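Amine Dehydrogenase (Pseudomonas putida, PDB 1JMX) probably carries electrons through two covalently bound c-type hemes, as the diheme alpha subunit of a quinohemoprotein amine dehydrogenase. Local coordinates at residues T33-L38 and E237-V242; P175-L180 and D208-E213; V431-K436 and P452-M457; E419-R424 and E478-V483. All coordinates share one frame; numbering follows the deposited sequence.

Interaction 1. Residues T33-L38 and E237-V242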
loop_
_atom_site.group_PDB
_atom_site.type_symbol
_atom_site.label_atom_id
_atom_site.label_comp_id
_atom_site.label_asym_id
_atom_site.label_seq_id
_atom_site.Cartn_x
_atom_site.Cartn_y
_atom_site.Cartn_z
ATOM N N THR A 33 -13.620 15.061 6.084
ATOM C CA THR A 33 -12.657 16.114 6.381
ATOM C C THR A 33 -12.390 16.846 5.062
ATOM O O THR A 33 -12.840 16.399 4.005
ATOM C CB THR A 33 -11.311 15.520 6.898
ATOM O OG1 THR A 33 -10.714 14.705 5.881
ATOM C CG2 THR A 33 -11.529 14.690 8.156
ATOM N N PRO A 34 -11.696 18.000 5.109
ATOM C CA PRO A 34 -11.383 18.765 3.894
ATOM C C PRO A 34 -10.619 17.933 2.852
ATOM O O PRO A 34 -10.918 18.002 1.658
ATOM C CB PRO A 34 -10.532 19.911 4.433
ATOM C CG PRO A 34 -11.157 20.166 5.764
ATOM C CD PRO A 34 -11.338 18.773 6.315
ATOM N N GLU A 35 -9.643 17.144 3.299
ATOM C CA GLU A 35 -8.891 16.307 2.367
ATOM C C GLU A 35 -9.715 15.114 1.907
ATOM O O GLU A 35 -9.425 14.529 0.875
ATOM C CB GLU A 35 -7.518 15.858 2.907
ATOM C CG GLU A 35 -7.325 15.825 4.405
ATOM C CD GLU A 35 -7.227 17.202 5.021
ATOM O OE1 GLU A 35 -8.102 17.533 5.830
ATOM O OE2 GLU A 35 -6.293 17.957 4.700
ATOM N N GLY A 36 -10.736 14.758 2.683
ATOM C CA GLY A 36 -11.611 13.663 2.309
ATOM C C GLY A 36 -12.445 14.120 1.121
ATOM O O GLY A 36 -12.584 13.402 0.126
ATOM N N TRP A 37 -12.982 15.334 1.215
ATOM C CA TRP A 37 -13.774 15.897 0.130
ATOM C C TRP A 37 -12.931 16.051 -1.127
ATOM O O TRP A 37 -13.383 15.695 -2.213
ATOM C CB TRP A 37 -14.425 17.224 0.535
ATOM C CG TRP A 37 -15.654 17.015 1.361
ATOM C CD1 TRP A 37 -15.851 17.396 2.653
ATOM C CD2 TRP A 37 -16.840 16.318 0.962
ATOM N NE1 TRP A 37 -17.083 16.973 3.090
ATOM C CE2 TRP A 37 -17.712 16.310 2.072
ATOM C CE3 TRP A 37 -17.250 15.694 -0.227
ATOM C CZ2 TRP A 37 -18.971 15.703 2.032
ATOM C CZ3 TRP A 37 -18.506 15.087 -0.266
ATOM C CH2 TRP A 37 -19.349 15.098 0.859
ATOM N N LEU A 38 -11.695 16.527 -0.975
ATOM C CA LEU A 38 -10.799 16.674 -2.119
ATOM C C LEU A 38 -10.556 15.312 -2.790
ATOM O O LEU A 38 -10.499 15.216 -4.018
ATOM C CB LEU A 38 -9.456 17.280 -1.697
ATOM C CG LEU A 38 -8.368 17.271 -2.783
ATOM C CD1 LEU A 38 -8.764 18.183 -3.932
ATOM C CD2 LEU A 38 -7.042 17.695 -2.198
ATOM N N GLU A 237 -10.684 23.590 11.342
ATOM C CA GLU A 237 -9.686 22.927 10.499
ATOM C C GLU A 237 -8.803 23.889 9.715
ATOM O O GLU A 237 -9.110 24.284 8.589
ATOM C CB GLU A 237 -10.342 21.911 9.562
ATOM C CG GLU A 237 -10.870 20.658 10.259
ATOM C CD GLU A 237 -9.772 19.702 10.737
ATOM O OE1 GLU A 237 -8.571 20.051 10.709
ATOM O OE2 GLU A 237 -10.119 18.576 11.147
ATOM N N TRP A 238 -7.675 24.222 10.327
ATOM C CA TRP A 238 -6.697 25.138 9.770
ATOM C C TRP A 238 -5.738 24.461 8.797
ATOM O O TRP A 238 -5.060 23.496 9.145
ATOM C CB TRP A 238 -5.920 25.775 10.921
ATOM C CG TRP A 238 -4.762 26.630 10.522
ATOM C CD1 TRP A 238 -3.505 26.209 10.187
ATOM C CD2 TRP A 238 -4.729 28.061 10.490
ATOM N NE1 TRP A 238 -2.690 27.289 9.956
ATOM C CE2 TRP A 238 -3.413 28.440 10.136
ATOM C CE3 TRP A 238 -5.682 29.061 10.729
ATOM C CZ2 TRP A 238 -3.025 29.783 10.018
ATOM C CZ3 TRP A 238 -5.298 30.390 10.612
ATOM C CH2 TRP A 238 -3.980 30.739 10.258
ATOM N N ARG A 239 -5.681 24.987 7.577
ATOM C CA ARG A 239 -4.793 24.469 6.547
ATOM C C ARG A 239 -3.970 25.625 6.021
ATOM O O ARG A 239 -4.508 26.572 5.467
ATOM C CB ARG A 239 -5.590 23.833 5.404
ATOM C CG ARG A 239 -6.347 22.597 5.808
ATOM C CD ARG A 239 -5.409 21.493 6.258
ATOM N NE ARG A 239 -6.157 20.315 6.674
ATOM C CZ ARG A 239 -6.795 20.215 7.832
ATOM N NH1 ARG A 239 -6.767 21.214 8.699
ATOM N NH2 ARG A 239 -7.502 19.135 8.105
ATOM N N GLY A 240 -2.658 25.547 6.177
ATOM C CA GLY A 240 -1.828 26.632 5.709
ATOM C C GLY A 240 -0.580 26.216 4.977
ATOM O O GLY A 240 -0.209 25.046 4.955
ATOM N N ASN A 241 0.034 27.190 4.316
ATOM C CA ASN A 241 1.264 26.959 3.589
ATOM C C ASN A 241 2.166 28.139 3.886
ATOM O O ASN A 241 1.821 29.289 3.602
ATOM C CB ASN A 241 1.020 26.846 2.085
ATOM C CG ASN A 241 2.263 26.404 1.342
ATOM O OD1 ASN A 241 3.099 27.226 0.933
ATOM N ND2 ASN A 241 2.421 25.097 1.208
ATOM N N VAL A 242 3.315 27.847 4.477
ATOM C CA VAL A 242 4.265 28.876 4.841
ATOM C C VAL A 242 5.648 28.566 4.309
ATOM O O VAL A 242 6.255 27.551 4.656
ATOM C CB VAL A 242 4.336 29.045 6.372
ATOM C CG1 VAL A 242 5.354 30.103 6.737
ATOM C CG2 VAL A 242 2.961 29.424 6.918
#
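A salt-bridge network of Glu35, Arg239 and Glu237 joins the first turn of helix 34-48, in the heme-binding part of the chain, to strand 237-244 of the eight-stranded barrel. The arginine offers its side edge, NE together with NH2, so that each carboxylate oxygen of Glu35 receives one nitrogen. Arg239 NE reaches Glu35 OE2 at 3.1 Å in a nearly straight bond (178°), lying in the guanidinium plane and using the syn lone pair. The second bond, from Arg239 NH2 to Glu35 OE1 (2.8 Å), is more tilted, in keeping with the 24° between the two planes. The arginine chain bends at chi2 (-63°), and NH1 and NH2 face Glu237 on the same strand. Both grip Glu237 OE1, at 2.9 and 3.0 Å, from one face of that carboxylate. Two acids thus hold the guanidinium flat along two of its edges and probably balance its charge, while Glu237 OE2 has a further partner in Arg79. Beside the ion pairs the contact is looser: the ring of Pro34 brings CG to 4.3 Å from Glu237 CB. Thr33 stands at the N-cap, where its OG1 accepts a weak bond from Gly36 N. Side-on, two-nitrogen pairing of this kind is a classic arginine-carboxylate salt bridge, used here between a cytochrome c-like helical domain and a beta-barrel.

Interaction 2. Residues P175-L180 and D208-E213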
loop_
_atom_site.group_PDB
_atom_site.type_symbol
_atom_site.label_atom_id
_atom_site.label_comp_id
_atom_site.label_asym_id
_atom_site.label_seq_id
_atom_site.Cartn_x
_atom_site.Cartn_y
_atom_site.Cartn_z
ATOM N N PRO A 175 -17.322 28.576 15.797
ATOM C CA PRO A 175 -16.827 29.962 15.775
ATOM C C PRO A 175 -16.504 30.476 14.371
ATOM O O PRO A 175 -16.299 29.692 13.440
ATOM C CB PRO A 175 -15.559 29.877 16.624
ATOM C CG PRO A 175 -15.043 28.507 16.283
ATOM C CD PRO A 175 -16.304 27.668 16.360
ATOM N N LYS A 176 -16.440 31.794 14.224
ATOM C CA LYS A 176 -16.116 32.393 12.927
ATOM C C LYS A 176 -14.601 32.553 12.807
ATOM O O LYS A 176 -13.866 32.325 13.772
ATOM C CB LYS A 176 -16.846 33.740 12.757
ATOM C CG LYS A 176 -16.583 34.455 11.422
ATOM C CD LYS A 176 -17.508 35.656 11.193
ATOM C CE LYS A 176 -17.543 36.594 12.393
ATOM N NZ LYS A 176 -18.077 37.942 12.048
ATOM N N ALA A 177 -14.137 32.899 11.608
ATOM C CA ALA A 177 -12.716 33.082 11.339
ATOM C C ALA A 177 -12.186 34.377 11.940
ATOM O O ALA A 177 -10.978 34.594 11.996
ATOM C CB ALA A 177 -12.463 33.054 9.829
ATOM N N ASP A 178 -13.093 35.251 12.363
ATOM C CA ASP A 178 -12.705 36.520 12.966
ATOM C C ASP A 178 -12.057 36.297 14.342
ATOM O O ASP A 178 -11.436 37.205 14.898
ATOM C CB ASP A 178 -13.929 37.441 13.094
ATOM C CG ASP A 178 -14.874 37.020 14.218
ATOM O OD1 ASP A 178 -15.048 35.808 14.465
ATOM O OD2 ASP A 178 -15.455 37.914 14.864
ATOM N N ALA A 179 -12.218 35.090 14.884
ATOM C CA ALA A 179 -11.654 34.728 16.184
ATOM C C ALA A 179 -10.179 34.322 16.133
ATOM O O ALA A 179 -9.555 34.154 17.180
ATOM C CB ALA A 179 -12.470 33.603 16.815
ATOM N N LEU A 180 -9.619 34.185 14.931
ATOM C CA LEU A 180 -8.224 33.759 14.780
ATOM C C LEU A 180 -7.141 34.825 14.589
ATOM O O LEU A 180 -5.988 34.591 14.949
ATOM C CB LEU A 180 -8.102 32.696 13.681
ATOM C CG LEU A 180 -8.964 31.441 13.852
ATOM C CD1 LEU A 180 -8.667 30.478 12.730
ATOM C CD2 LEU A 180 -8.709 30.782 15.201
ATOM N N ASP A 208 -12.548 33.275 4.646
ATOM C CA ASP A 208 -11.972 32.428 5.701
ATOM C C ASP A 208 -10.491 32.146 5.483
ATOM O O ASP A 208 -9.950 31.175 6.010
ATOM C CB ASP A 208 -12.742 31.108 5.832
ATOM C CG ASP A 208 -14.114 31.286 6.458
ATOM O OD1 ASP A 208 -14.922 30.331 6.402
ATOM O OD2 ASP A 208 -14.386 32.375 7.014
ATOM N N THR A 209 -9.848 32.988 4.681
ATOM C CA THR A 209 -8.424 32.860 4.403
ATOM C C THR A 209 -7.680 33.930 5.215
ATOM O O THR A 209 -8.284 34.905 5.678
ATOM C CB THR A 209 -8.121 33.016 2.895
ATOM O OG1 THR A 209 -8.303 34.377 2.506
ATOM C CG2 THR A 209 -9.050 32.153 2.069
ATOM N N PHE A 210 -6.376 33.741 5.399
ATOM C CA PHE A 210 -5.567 34.671 6.177
ATOM C C PHE A 210 -4.171 34.774 5.601
ATOM O O PHE A 210 -3.752 33.943 4.785
ATOM C CB PHE A 210 -5.392 34.177 7.624
ATOM C CG PHE A 210 -6.674 33.845 8.335
ATOM C CD1 PHE A 210 -7.344 34.814 9.080
ATOM C CD2 PHE A 210 -7.195 32.552 8.293
ATOM C CE1 PHE A 210 -8.509 34.502 9.767
ATOM C CE2 PHE A 210 -8.364 32.228 8.980
ATOM C CZ PHE A 210 -9.021 33.201 9.717
ATOM N N LYS A 211 -3.468 35.820 6.030
ATOM C CA LYS A 211 -2.071 36.051 5.675
ATOM C C LYS A 211 -1.368 35.551 6.934
ATOM O O LYS A 211 -1.873 35.738 8.045
ATOM C CB LYS A 211 -1.774 37.540 5.474
ATOM C CG LYS A 211 -2.362 38.153 4.204
ATOM C CD LYS A 211 -1.760 39.541 3.982
ATOM C CE LYS A 211 -2.303 40.231 2.729
ATOM N NZ LYS A 211 -1.658 41.574 2.515
ATOM N N VAL A 212 -0.224 34.898 6.774
ATOM C CA VAL A 212 0.488 34.340 7.924
ATOM C C VAL A 212 1.961 34.719 7.920
ATOM O O VAL A 212 2.620 34.711 6.882
ATOM C CB VAL A 212 0.372 32.778 7.966
ATOM C CG1 VAL A 212 0.934 32.233 9.270
ATOM C CG2 VAL A 212 -1.078 32.332 7.801
ATOM N N GLU A 213 2.472 35.026 9.104
ATOM C CA GLU A 213 3.869 35.403 9.257
ATOM C C GLU A 213 4.453 34.646 10.438
ATOM O O GLU A 213 3.962 34.744 11.556
ATOM C CB GLU A 213 3.984 36.909 9.502
ATOM C CG GLU A 213 5.401 37.443 9.478
ATOM C CD GLU A 213 5.695 38.275 8.233
ATOM O OE1 GLU A 213 6.743 38.027 7.574
ATOM O OE2 GLU A 213 4.885 39.184 7.920
#
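Phe210 and Ala177 account for most of the surface buried here, and the alanine methyl meets the CZ corner of the phenyl ring. CZ comes within 3.4 Å of Ala177 CB, a tight approach. An edge of the ring also faces the backbone: Ala177 O lies in the ring plane, 3.3 Å from Phe210 CZ, so the slightly positive rim of C-H groups is turned to a carbonyl oxygen. That oxygen already accepts a backbone bond from Leu180 N, which closes the short 3-10 turn 177-179. With CG beside its backbone N (chi1 -53°), Phe210 extends from strand 209-218 toward the turn. This turn follows helix 165-173 and leads into strand 182-190, the first of the antiparallel eight-stranded barrel, so the contact sets the entry to the barrel against its third strand. Leu180 supplies the third apolar group. Its CD1 approaches obliquely, 4.1 Å from Phe210 CZ, and the two side chains run nearly at right angles, while Leu232 of strand 223-233 touches both of them. On the other flank of Ala177, Asp208 OD2 lies 3.5 Å from Ala177 CB in plain van der Waals contact. The charge of this carboxylate is met elsewhere, since Asp208 OD1 forms a salt bridge with Lys62. Phe210 also touches Val202 of strand 194-204.

Interaction 3. Residues V431-K436 and P452-M457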
loop_
_atom_site.group_PDB
_atom_site.type_symbol
_atom_site.label_atom_id
_atom_site.label_comp_id
_atom_site.label_asym_id
_atom_site.label_seq_id
_atom_site.Cartn_x
_atom_site.Cartn_y
_atom_site.Cartn_z
ATOM N N VAL A 431 23.454 -2.784 4.993
ATOM C CA VAL A 431 24.065 -1.593 5.579
ATOM C C VAL A 431 24.911 -0.815 4.574
ATOM O O VAL A 431 25.141 0.379 4.738
ATOM C CB VAL A 431 24.905 -1.980 6.819
ATOM C CG1 VAL A 431 25.880 -0.873 7.201
ATOM C CG2 VAL A 431 23.991 -2.266 7.971
ATOM N N LYS A 432 25.333 -1.483 3.510
ATOM C CA LYS A 432 26.157 -0.856 2.486
ATOM C C LYS A 432 25.357 -0.198 1.365
ATOM O O LYS A 432 25.780 0.808 0.791
ATOM C CB LYS A 432 27.101 -1.901 1.896
ATOM C CG LYS A 432 27.983 -1.403 0.767
ATOM C CD LYS A 432 28.948 -2.497 0.356
ATOM C CE LYS A 432 29.744 -2.106 -0.876
ATOM N NZ LYS A 432 30.643 -3.232 -1.295
ATOM N N PHE A 433 24.194 -0.765 1.064
ATOM C CA PHE A 433 23.363 -0.258 -0.015
ATOM C C PHE A 433 22.121 0.525 0.394
ATOM O O PHE A 433 21.702 1.424 -0.325
ATOM C CB PHE A 433 22.950 -1.418 -0.923
ATOM C CG PHE A 433 24.106 -2.143 -1.561
ATOM C CD1 PHE A 433 24.447 -3.428 -1.152
ATOM C CD2 PHE A 433 24.823 -1.563 -2.594
ATOM C CE1 PHE A 433 25.490 -4.129 -1.770
ATOM C CE2 PHE A 433 25.867 -2.251 -3.220
ATOM C CZ PHE A 433 26.201 -3.537 -2.808
ATOM N N ALA A 434 21.558 0.210 1.557
ATOM C CA ALA A 434 20.329 0.848 2.030
ATOM C C ALA A 434 20.345 2.367 2.124
ATOM O O ALA A 434 19.309 3.014 1.962
ATOM C CB ALA A 434 19.887 0.239 3.357
ATOM N N GLY A 435 21.512 2.934 2.393
ATOM C CA GLY A 435 21.616 4.376 2.493
ATOM C C GLY A 435 22.681 4.778 3.491
ATOM O O GLY A 435 23.538 3.959 3.848
ATOM N N LYS A 436 22.603 6.014 3.980
ATOM C CA LYS A 436 23.586 6.504 4.932
ATOM C C LYS A 436 22.991 7.183 6.153
ATOM O O LYS A 436 22.129 8.055 6.044
ATOM C CB LYS A 436 24.594 7.435 4.244
ATOM C CG LYS A 436 23.985 8.669 3.593
ATOM C CD LYS A 436 25.017 9.461 2.770
ATOM C CE LYS A 436 24.414 10.726 2.149
ATOM N NZ LYS A 436 23.270 10.407 1.236
ATOM N N PRO A 452 22.336 -2.861 -10.079
ATOM C CA PRO A 452 23.214 -3.869 -10.682
ATOM C C PRO A 452 24.285 -4.442 -9.736
ATOM O O PRO A 452 24.656 -5.615 -9.854
ATOM C CB PRO A 452 23.843 -3.102 -11.849
ATOM C CG PRO A 452 22.758 -2.203 -12.266
ATOM C CD PRO A 452 22.232 -1.680 -10.956
ATOM N N GLU A 453 24.766 -3.615 -8.803
ATOM C CA GLU A 453 25.787 -4.020 -7.828
ATOM C C GLU A 453 25.281 -4.989 -6.767
ATOM O O GLU A 453 26.070 -5.633 -6.077
ATOM C CB GLU A 453 26.372 -2.791 -7.124
ATOM C CG GLU A 453 27.245 -1.917 -8.009
ATOM C CD GLU A 453 28.473 -2.659 -8.524
ATOM O OE1 GLU A 453 29.373 -2.966 -7.694
ATOM O OE2 GLU A 453 28.531 -2.946 -9.750
ATOM N N ARG A 454 23.961 -5.085 -6.632
ATOM C CA ARG A 454 23.373 -5.967 -5.639
ATOM C C ARG A 454 23.002 -7.342 -6.186
ATOM O O ARG A 454 22.974 -7.549 -7.397
ATOM C CB ARG A 454 22.137 -5.311 -5.028
ATOM C CG ARG A 454 22.392 -3.981 -4.363
ATOM C CD ARG A 454 21.333 -3.685 -3.311
ATOM N NE ARG A 454 21.486 -4.560 -2.154
ATOM C CZ ARG A 454 20.777 -4.469 -1.034
ATOM N NH1 ARG A 454 19.842 -3.544 -0.896
ATOM N NH2 ARG A 454 21.046 -5.277 -0.022
ATOM N N LYS A 455 22.745 -8.279 -5.271
ATOM C CA LYS A 455 22.323 -9.637 -5.623
ATOM C C LYS A 455 20.955 -9.515 -6.288
ATOM O O LYS A 455 20.076 -8.827 -5.766
ATOM C CB LYS A 455 22.172 -10.506 -4.369
ATOM C CG LYS A 455 23.458 -10.798 -3.621
ATOM C CD LYS A 455 23.206 -11.685 -2.399
ATOM C CE LYS A 455 24.426 -11.722 -1.469
ATOM N NZ LYS A 455 25.663 -12.192 -2.159
ATOM N N MET A 456 20.793 -10.160 -7.444
ATOM C CA MET A 456 19.543 -10.124 -8.206
ATOM C C MET A 456 19.203 -8.700 -8.656
ATOM O O MET A 456 18.029 -8.368 -8.843
ATOM C CB MET A 456 18.398 -10.689 -7.360
ATOM C CG MET A 456 18.593 -12.130 -6.940
ATOM S SD MET A 456 17.297 -12.699 -5.860
ATOM C CE MET A 456 16.042 -13.192 -7.047
ATOM N N MET A 457 20.242 -7.868 -8.802
ATOM C CA MET A 457 20.139 -6.459 -9.202
ATOM C C MET A 457 19.022 -5.750 -8.441
ATOM O O MET A 457 18.377 -4.837 -8.955
ATOM C CB MET A 457 19.939 -6.332 -10.724
ATOM C CG MET A 457 18.562 -6.780 -11.234
ATOM S SD MET A 457 18.490 -7.050 -13.016
ATOM C CE MET A 457 19.403 -5.589 -13.614
#
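Phe433 and Arg454 make the tight half of this contact, with the arginine chain laid across one face of the phenyl ring. Arg454 CG sits over the centre of that face, 3.7 Å from the centroid and only 8° off the ring normal, a textbook CH-pi contact. Further along the chain, Arg454 NE comes to 3.3 Å from Phe433 CD1, and the guanidinium, its plane 23° from that of the ring, passes over the CB end of the phenylalanine. A bend at chi3 (71°) turns the guanidinium this way, and its polar edge is secured beyond the ring: NH2 by a salt bridge to Asp430 and a bond to Asp428 O, NH1 by Ala461 O. All this lies in domain IV, where the short helix 430-433 and the long loop between strands 442-445 and 462-470 meet chiefly through the Phe433 and Arg454 side chains. Were Phe433 a serine, Arg454 CG would probably lose its CH-pi partner and a gap would open beside the arginine chain and Glu453 CB. The other half is looser and more exposed. Glu453 CB approaches Phe433 CE2 at 4.0 Å, and Glu453 O lies 3.9 Å from Phe433 CZ, obliquely placed. On the opposite face of the ring, Lys432 CD lies 4.3 Å above the plane, toward the rim. The Glu453 carboxylate remains 6.5 Å from the lysine amine, measured from OE1 to Lys432 NZ.

Interaction 4. Residues E419-R424 and E478-V483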
loop_
_atom_site.group_PDB
_atom_site.type_symbol
_atom_site.label_atom_id
_atom_site.label_comp_id
_atom_site.label_asym_id
_atom_site.label_seq_id
_atom_site.Cartn_x
_atom_site.Cartn_y
_atom_site.Cartn_z
ATOM N N GLU A 419 22.981 -1.049 11.879
ATOM C CA GLU A 419 23.509 -2.408 11.877
ATOM C C GLU A 419 22.471 -3.330 11.276
ATOM O O GLU A 419 21.283 -3.050 11.354
ATOM C CB GLU A 419 23.791 -2.870 13.303
ATOM C CG GLU A 419 24.608 -1.891 14.102
ATOM C CD GLU A 419 25.191 -2.511 15.341
ATOM O OE1 GLU A 419 24.419 -3.094 16.153
ATOM O OE2 GLU A 419 26.431 -2.417 15.494
ATOM N N PRO A 420 22.907 -4.441 10.653
ATOM C CA PRO A 420 21.981 -5.401 10.047
ATOM C C PRO A 420 21.002 -5.872 11.110
ATOM O O PRO A 420 21.406 -6.155 12.242
ATOM C CB PRO A 420 22.903 -6.540 9.637
ATOM C CG PRO A 420 24.173 -5.832 9.309
ATOM C CD PRO A 420 24.301 -4.857 10.438
ATOM N N PHE A 421 19.718 -5.911 10.773
ATOM C CA PHE A 421 18.713 -6.349 11.729
ATOM C C PHE A 421 18.746 -7.867 11.923
ATOM O O PHE A 421 18.491 -8.369 13.018
ATOM C CB PHE A 421 17.320 -5.910 11.281
ATOM C CG PHE A 421 16.248 -6.179 12.296
ATOM C CD1 PHE A 421 16.071 -5.323 13.385
ATOM C CD2 PHE A 421 15.410 -7.280 12.166
ATOM C CE1 PHE A 421 15.072 -5.559 14.330
ATOM C CE2 PHE A 421 14.405 -7.529 13.110
ATOM C CZ PHE A 421 14.237 -6.664 14.193
ATOM N N ASN A 422 19.037 -8.593 10.852
ATOM C CA ASN A 422 19.087 -10.044 10.926
ATOM C C ASN A 422 20.192 -10.638 10.066
ATOM O O ASN A 422 20.895 -9.921 9.347
ATOM C CB ASN A 422 17.718 -10.663 10.578
ATOM C CG ASN A 422 17.199 -10.242 9.208
ATOM O OD1 ASN A 422 17.962 -10.069 8.258
ATOM N ND2 ASN A 422 15.887 -10.076 9.104
ATOM N N GLU A 423 20.358 -11.955 10.170
ATOM C CA GLU A 423 21.379 -12.668 9.415
ATOM C C GLU A 423 21.223 -12.401 7.927
ATOM O O GLU A 423 22.206 -12.269 7.193
ATOM C CB GLU A 423 21.289 -14.173 9.693
ATOM N N ARG A 424 19.973 -12.290 7.498
ATOM C CA ARG A 424 19.667 -12.044 6.102
ATOM C C ARG A 424 20.228 -10.692 5.645
ATOM O O ARG A 424 20.800 -10.591 4.562
ATOM C CB ARG A 424 18.155 -12.145 5.887
ATOM N N GLU A 478 18.092 1.091 21.027
ATOM C CA GLU A 478 17.895 0.404 19.757
ATOM C C GLU A 478 16.525 0.597 19.108
ATOM O O GLU A 478 15.488 0.503 19.764
ATOM C CB GLU A 478 18.137 -1.083 19.958
ATOM C CG GLU A 478 19.297 -1.611 19.178
ATOM C CD GLU A 478 19.740 -2.981 19.649
ATOM O OE1 GLU A 478 18.862 -3.857 19.854
ATOM O OE2 GLU A 478 20.972 -3.173 19.820
ATOM N N GLY A 479 16.541 0.800 17.797
ATOM C CA GLY A 479 15.316 0.987 17.043
ATOM C C GLY A 479 15.322 0.065 15.837
ATOM O O GLY A 479 16.327 -0.583 15.547
ATOM N N HIS A 480 14.189 -0.004 15.146
ATOM C CA HIS A 480 14.053 -0.849 13.970
ATOM C C HIS A 480 13.541 -0.034 12.798
ATOM O O HIS A 480 12.481 0.584 12.873
ATOM C CB HIS A 480 13.088 -2.005 14.252
ATOM C CG HIS A 480 13.007 -3.017 13.148
ATOM N ND1 HIS A 480 12.035 -3.991 13.104
ATOM C CD2 HIS A 480 13.788 -3.220 12.062
ATOM C CE1 HIS A 480 12.220 -4.752 12.043
ATOM N NE2 HIS A 480 13.279 -4.304 11.395
ATOM N N MET A 481 14.303 -0.052 11.712
ATOM C CA MET A 481 13.932 0.666 10.508
ATOM C C MET A 481 14.018 -0.229 9.280
ATOM O O MET A 481 14.948 -1.017 9.129
ATOM C CB MET A 481 14.837 1.887 10.311
ATOM C CG MET A 481 14.579 2.636 9.009
ATOM S SD MET A 481 15.757 3.935 8.644
ATOM C CE MET A 481 17.272 3.005 8.554
ATOM N N ILE A 482 13.013 -0.126 8.419
ATOM C CA ILE A 482 12.986 -0.879 7.170
ATOM C C ILE A 482 12.985 0.144 6.034
ATOM O O ILE A 482 12.194 1.086 6.036
ATOM C CB ILE A 482 11.734 -1.791 7.062
ATOM C CG1 ILE A 482 11.863 -2.985 8.004
ATOM C CG2 ILE A 482 11.551 -2.275 5.637
ATOM C CD1 ILE A 482 10.624 -3.814 8.083
ATOM N N VAL A 483 13.944 0.006 5.124
ATOM C CA VAL A 483 14.041 0.887 3.972
ATOM C C VAL A 483 13.423 0.108 2.828
ATOM O O VAL A 483 13.913 -0.964 2.476
ATOM C CB VAL A 483 15.504 1.205 3.611
ATOM C CG1 VAL A 483 15.556 2.192 2.463
ATOM C CG2 VAL A 483 16.243 1.755 4.818
#
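Aromatic stacking carries this surface contact: the rings of Phe421 and His480 lie face to face, planes 4° apart and centroids separated by 3.6 Å. They overlap broadly, with a small displacement. His480 NE2 stands over the centre of the phenyl ring, Phe421 CE1 over that of the imidazole, and the closest pair is Phe421 CD1 and His480 CD2 at 3.4 Å. Both side chains set CG opposite the backbone N (chi1 -173° in each), which brings the rings together from backbones whose nearest CA atoms, those of Phe421 and His480, are 7.5 Å apart. Hydrogen bonding fixes the imidazole from outside the pair, since His480 NE2 is hydrogen-bonded to Asn463 OD1 of strand 462-470, the strand lying between the two. Phe374 of strand 367-378 adds an edge-to-face ring contact to the histidine. Replacing His480 by a leucine is likely to leave one face of Phe421 without its stacking partner and Asn463 OD1 without this bond. The pair is a face-to-face aromatic stack that links the loop leaving strand 406-420 to strand 476-484, across strand 462-470, at the surface of the E-set domain IV.

Overall arrangement
From the N terminus, 33-38 in the heme-binding region waits some two hundred residues for its partner, and interaction 1 closes this largest loop at strand 237-244. Interaction 2 falls wholly within that loop, joining the lead-in to the barrel with its third strand; the two touch through Trp238, which packs on Phe210 and Leu180. Domain III follows before the second pair begins. Interaction 4 opens at 419-424 and closes at 478-483, enclosing interaction 3, and these also touch, Val431 against Pro420. The two pairs are in series, with centres at least 36 Å apart: one ties heme domain and barrel, the other joins the parts of domain IV to one another.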